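Local coordinates for cellulosomal scaffoldin adaptor protein B (Acetivibrio cellulolyticus, PDB 3BWZ) that supplies a type II cohesin module of a cellulosomal scaffoldin, a module class that binds dockerin modules and so joins the subunits of the cellulose-degrading complex, at residues T14-S17 / V18-V22; E131-T134 / S135-N138. All coordinates share one frame; numbering follows the deposited sequence. Where two conformers were deposited one is given.

Contact 1. Residues T14-S17 / V18-V22; sequences TTAS and VGEIV. With EDO (1,2-ethanediol), chain F.
Glu20 reaches back over the turn to grip the backbone of Ser17, the residue three places before it. Its CG lies anti to its own carbonyl carbon (chi1 -76°) and the chain runs extended beyond it, which carries the carboxylate back alongside Ala16 and Ser17. There Ser17 N donates to Glu20 OE2 at 2.9 Å in a nearly straight bond, but the N-H comes from above the carboxylate, 65° out of its plane. The CB of Ser17 rests 3.4 Å from the same OE2. The other oxygen, Glu20 OE1, forms a salt bridge with Lys13, which also bonds to Ile21 O, and it accepts from a water that also donates to Thr15 O, at 2.7 Å. Glutamate fits because its length spans the turn and its two oxygens serve separate partners. In the backbone, Glu20 N returns a bond to Ser17 O at 3.0 Å. Gly19 occupies the third position of this turn with a positive phi of 88°, where a CB would press against the preceding carbonyl oxygen. On the inner side, Ala16 CB meets Val22 CG2 at 3.6 Å, and both side chains also touch Val120 and Ile165; a methyl and a branched aliphatic group suit this buried place. Away from the turn, the exposed Thr14 shares, through OG1, a hydrogen bond of 2.7 Å with O1 of a 1,2-ethanediol, probably left from crystallisation. At the centre of the contact is a type II beta turn from Ser17 to Glu20, spanned by a second bond, from Ser17 N to the Glu20 side chain, in the connection between the antiparallel strands 6-11 and 21-29 of the cohesin beta-sandwich.

Contact 2. Residues E131-T134 / S135-N138; sequences EDTT and SVPN
Thr133 CG2 and Val136 CG2 meet at 3.6 Å where the two side chains cross at a slant, the compact apolar side of this turn. Val136, the buried member, also packs on Gln38 and Asn90, while Thr133 touches Asn40, so the pair sits against strands 34-42 and 88-94. Threonine suits its place by having two unlike branches: with OG1 anti to the backbone N (chi1 163°), the hydroxyl turns forward along the chain and the methyl is left for the valine. Thr133 OG1 accepts from Ser135 N at 3.1 Å, the hydroxyl-to-backbone bond of an ST turn. It lies within a type I beta turn from Thr133 to Val136, part of the long loop joining strands 126-130 and 143-147 of the cohesin domain. The beta turn is closed by Val136 N bonding to Thr133 O at 3.0 Å, with the donor well above the carbonyl plane, 55° out of it. Thr133 therefore holds two successive N-H groups, one with its side chain and one with its backbone.

The corner itself is looser and exposed. Thr134 and Ser135, small polar residues at home in solvent, have their hydroxyls linked through one water, 2.7 Å from Thr134 OG1 and 2.8 Å from Ser135 OG. Across the open end of the turn a second water accepts from Thr133 N and donates to Val136 O, while Pro137 merely leaves its CD 3.8 Å from Thr134 O.

In the fold
Contact 1 and contact 2 are separate local turns of one cohesin domain, contact 1 partly buried and contact 2 at the surface, with centres 30 Å apart and nearest atoms about 17 Å apart; they do not touch. They come in series along the chain, contact 1 ending on the first residues of strand 21-29 and contact 2 lying between strands 126-130 and 143-147. Strand 158-165 offers a path between their neighbourhoods: it pairs in parallel with strand 6-11, which precedes contact 1, and antiparallel with strand 126-130, which precedes contact 2. Each has a buried valine, Val22 on strand 21-29 and Val136, with Ala16 also buried in contact 1. The 1,2-ethanediol lies at contact 1.

Contact 1. Residues T14-S17 / V18-V22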
loop_
_atom_site.group_PDB
_atom_site.type_symbol
_atom_site.label_atom_id
_atom_site.label_comp_id
_atom_site.label_asym_id
_atom_site.label_seq_id
_atom_site.Cartn_x
_atom_site.Cartn_y
_atom_site.Cartn_z
ATOM N N THR A 14 -5.120 10.995 12.216
ATOM C CA THR A 14 -3.930 11.080 13.049
ATOM C C THR A 14 -4.081 10.406 14.380
ATOM O O THR A 14 -3.098 9.952 15.002
ATOM C CB THR A 14 -3.436 12.587 13.246
ATOM O OG1 THR A 14 -4.454 13.369 13.924
ATOM C CG2 THR A 14 -3.035 13.227 11.950
ATOM N N THR A 15 -5.313 10.424 14.835
ATOM C CA THR A 15 -5.692 9.880 16.117
ATOM C C THR A 15 -6.940 9.035 15.873
ATOM O O THR A 15 -7.766 9.385 15.034
ATOM C CB THR A 15 -5.824 11.015 17.075
ATOM O OG1 THR A 15 -4.578 11.729 17.115
ATOM C CG2 THR A 15 -6.061 10.470 18.397
ATOM N N ALA A 16 -7.059 7.926 16.586
ATOM C CA ALA A 16 -8.195 7.030 16.389
ATOM C C ALA A 16 -8.389 6.229 17.668
ATOM O O ALA A 16 -7.459 5.648 18.202
ATOM C CB ALA A 16 -7.923 6.092 15.204
ATOM N N SER A 17 -9.632 6.178 18.119
ATOM C CA SER A 17 -9.988 5.426 19.314
ATOM C C SER A 17 -10.069 3.929 19.028
ATOM O O SER A 17 -10.160 3.500 17.883
ATOM C CB SER A 17 -11.316 5.907 19.862
ATOM O OG SER A 17 -11.243 7.289 20.152
ATOM N N VAL A 18 -10.045 3.139 20.091
ATOM C CA VAL A 18 -10.242 1.708 19.966
ATOM C C VAL A 18 -11.511 1.455 19.153
ATOM O O VAL A 18 -12.544 2.106 19.339
ATOM C CB VAL A 18 -10.321 1.047 21.329
ATOM C CG1 VAL A 18 -10.610 -0.425 21.181
ATOM C CG2 VAL A 18 -9.001 1.269 22.086
ATOM N N GLY A 19 -11.393 0.508 18.237
ATOM C CA GLY A 19 -12.490 0.092 17.412
ATOM C C GLY A 19 -12.680 0.884 16.135
ATOM O O GLY A 19 -13.422 0.452 15.245
ATOM N N GLU A 20 -12.062 2.048 16.029
ATOM C CA GLU A 20 -12.196 2.817 14.817
ATOM C C GLU A 20 -11.428 2.178 13.661
ATOM O O GLU A 20 -10.484 1.409 13.857
ATOM C CB GLU A 20 -11.674 4.233 15.023
ATOM C CG GLU A 20 -12.583 5.134 15.791
ATOM C CD GLU A 20 -12.114 6.582 15.729
ATOM O OE1 GLU A 20 -11.876 7.116 14.630
ATOM O OE2 GLU A 20 -11.976 7.182 16.776
ATOM N N ILE A 21 -11.816 2.572 12.448
ATOM C CA ILE A 21 -11.103 2.174 11.243
ATOM C C ILE A 21 -10.196 3.324 10.796
ATOM O O ILE A 21 -10.654 4.467 10.648
ATOM C CB ILE A 21 -12.084 1.794 10.109
ATOM C CG1 ILE A 21 -13.050 0.705 10.582
ATOM C CG2 ILE A 21 -11.309 1.355 8.865
ATOM C CD1 ILE A 21 -12.411 -0.530 11.165
ATOM N N VAL A 22 -8.940 3.000 10.557
ATOM C CA VAL A 22 -7.974 3.920 9.996
ATOM C C VAL A 22 -7.685 3.449 8.579
ATOM O O VAL A 22 -7.340 2.274 8.355
ATOM C CB VAL A 22 -6.666 3.902 10.832
ATOM C CG1 VAL A 22 -5.573 4.744 10.153
ATOM C CG2 VAL A 22 -6.916 4.355 12.261
HETATM C C1 EDO F . -5.514 16.205 12.051
HETATM O O1 EDO F . -6.101 14.949 12.398
HETATM C C2 EDO F . -6.539 17.326 12.079
HETATM O O2 EDO F . -7.498 17.268 11.035
HETATM O O HOH W 1 -10.359 9.647 14.202
#

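Contact 2. Residues E131-T134 / S135-N138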
loop_
_atom_site.group_PDB
_atom_site.type_symbol
_atom_site.label_atom_id
_atom_site.label_comp_id
_atom_site.label_asym_id
_atom_site.label_seq_id
_atom_site.Cartn_x
_atom_site.Cartn_y
_atom_site.Cartn_z
ATOM N N GLU A 131 8.684 -2.254 4.364
ATOM C CA GLU A 131 9.929 -2.863 4.877
ATOM C C GLU A 131 10.568 -3.751 3.818
ATOM O O GLU A 131 9.863 -4.495 3.140
ATOM C CB GLU A 131 9.633 -3.692 6.131
ATOM C CG GLU A 131 9.310 -2.835 7.368
ATOM C CD GLU A 131 9.591 -3.553 8.690
ATOM O OE1 GLU A 131 9.985 -2.879 9.664
ATOM O OE2 GLU A 131 9.431 -4.793 8.761
ATOM N N ASP A 132 11.891 -3.727 3.739
ATOM C CA ASP A 132 12.614 -4.706 2.950
ATOM C C ASP A 132 12.361 -6.129 3.515
ATOM O O ASP A 132 11.925 -6.317 4.661
ATOM C CB ASP A 132 14.096 -4.345 2.865
ATOM C CG ASP A 132 14.397 -3.200 1.913
ATOM O OD1 ASP A 132 13.551 -2.766 1.107
ATOM O OD2 ASP A 132 15.574 -2.772 1.963
ATOM N N THR A 133 12.547 -7.130 2.660
ATOM C CA THR A 133 12.206 -8.496 2.959
ATOM C C THR A 133 13.008 -9.421 2.060
ATOM O O THR A 133 13.292 -9.104 0.896
ATOM C CB THR A 133 10.707 -8.739 2.712
ATOM O OG1 THR A 133 10.457 -10.143 2.636
ATOM C CG2 THR A 133 10.197 -8.056 1.423
ATOM N N THR A 134 13.354 -10.589 2.576
ATOM C CA THR A 134 14.108 -11.546 1.786
ATOM C C THR A 134 13.344 -12.035 0.556
ATOM O O THR A 134 13.963 -12.472 -0.412
ATOM C CB THR A 134 14.547 -12.744 2.623
ATOM O OG1 THR A 134 13.405 -13.371 3.186
ATOM C CG2 THR A 134 15.479 -12.331 3.736
ATOM N N SER A 135 12.023 -11.917 0.570
ATOM C CA SER A 135 11.199 -12.301 -0.564
ATOM C C SER A 135 11.312 -11.368 -1.745
ATOM O O SER A 135 10.918 -11.737 -2.839
ATOM C CB SER A 135 9.730 -12.374 -0.132
ATOM O OG SER A 135 9.540 -13.300 0.914
ATOM N N VAL A 136 11.807 -10.147 -1.524
ATOM C CA VAL A 136 11.776 -9.119 -2.555
ATOM C C VAL A 136 13.159 -8.449 -2.623
ATOM O O VAL A 136 13.357 -7.316 -2.168
ATOM C CB VAL A 136 10.648 -8.091 -2.322
ATOM C CG1 VAL A 136 10.482 -7.266 -3.581
ATOM C CG2 VAL A 136 9.312 -8.785 -2.014
ATOM N N PRO A 137 14.137 -9.153 -3.214
ATOM C CA PRO A 137 15.493 -8.616 -3.272
ATOM C C PRO A 137 15.648 -7.277 -3.989
ATOM O O PRO A 137 16.626 -6.590 -3.734
ATOM C CB PRO A 137 16.290 -9.704 -3.990
ATOM C CG PRO A 137 15.460 -10.873 -4.057
ATOM C CD PRO A 137 14.066 -10.534 -3.713
ATOM N N ASN A 138 14.727 -6.918 -4.893
ATOM C CA ASN A 138 14.741 -5.641 -5.596
ATOM C C ASN A 138 14.032 -4.514 -4.938
ATOM O O ASN A 138 13.976 -3.437 -5.512
ATOM C CB ASN A 138 14.074 -5.786 -6.995
ATOM C CG ASN A 138 14.852 -6.654 -7.899
ATOM O OD1 ASN A 138 16.097 -6.458 -8.055
ATOM N ND2 ASN A 138 14.223 -7.587 -8.496
HETATM O O HOH W 2 13.801 -6.123 0.293
HETATM O O HOH W 3 11.651 -14.919 1.760
#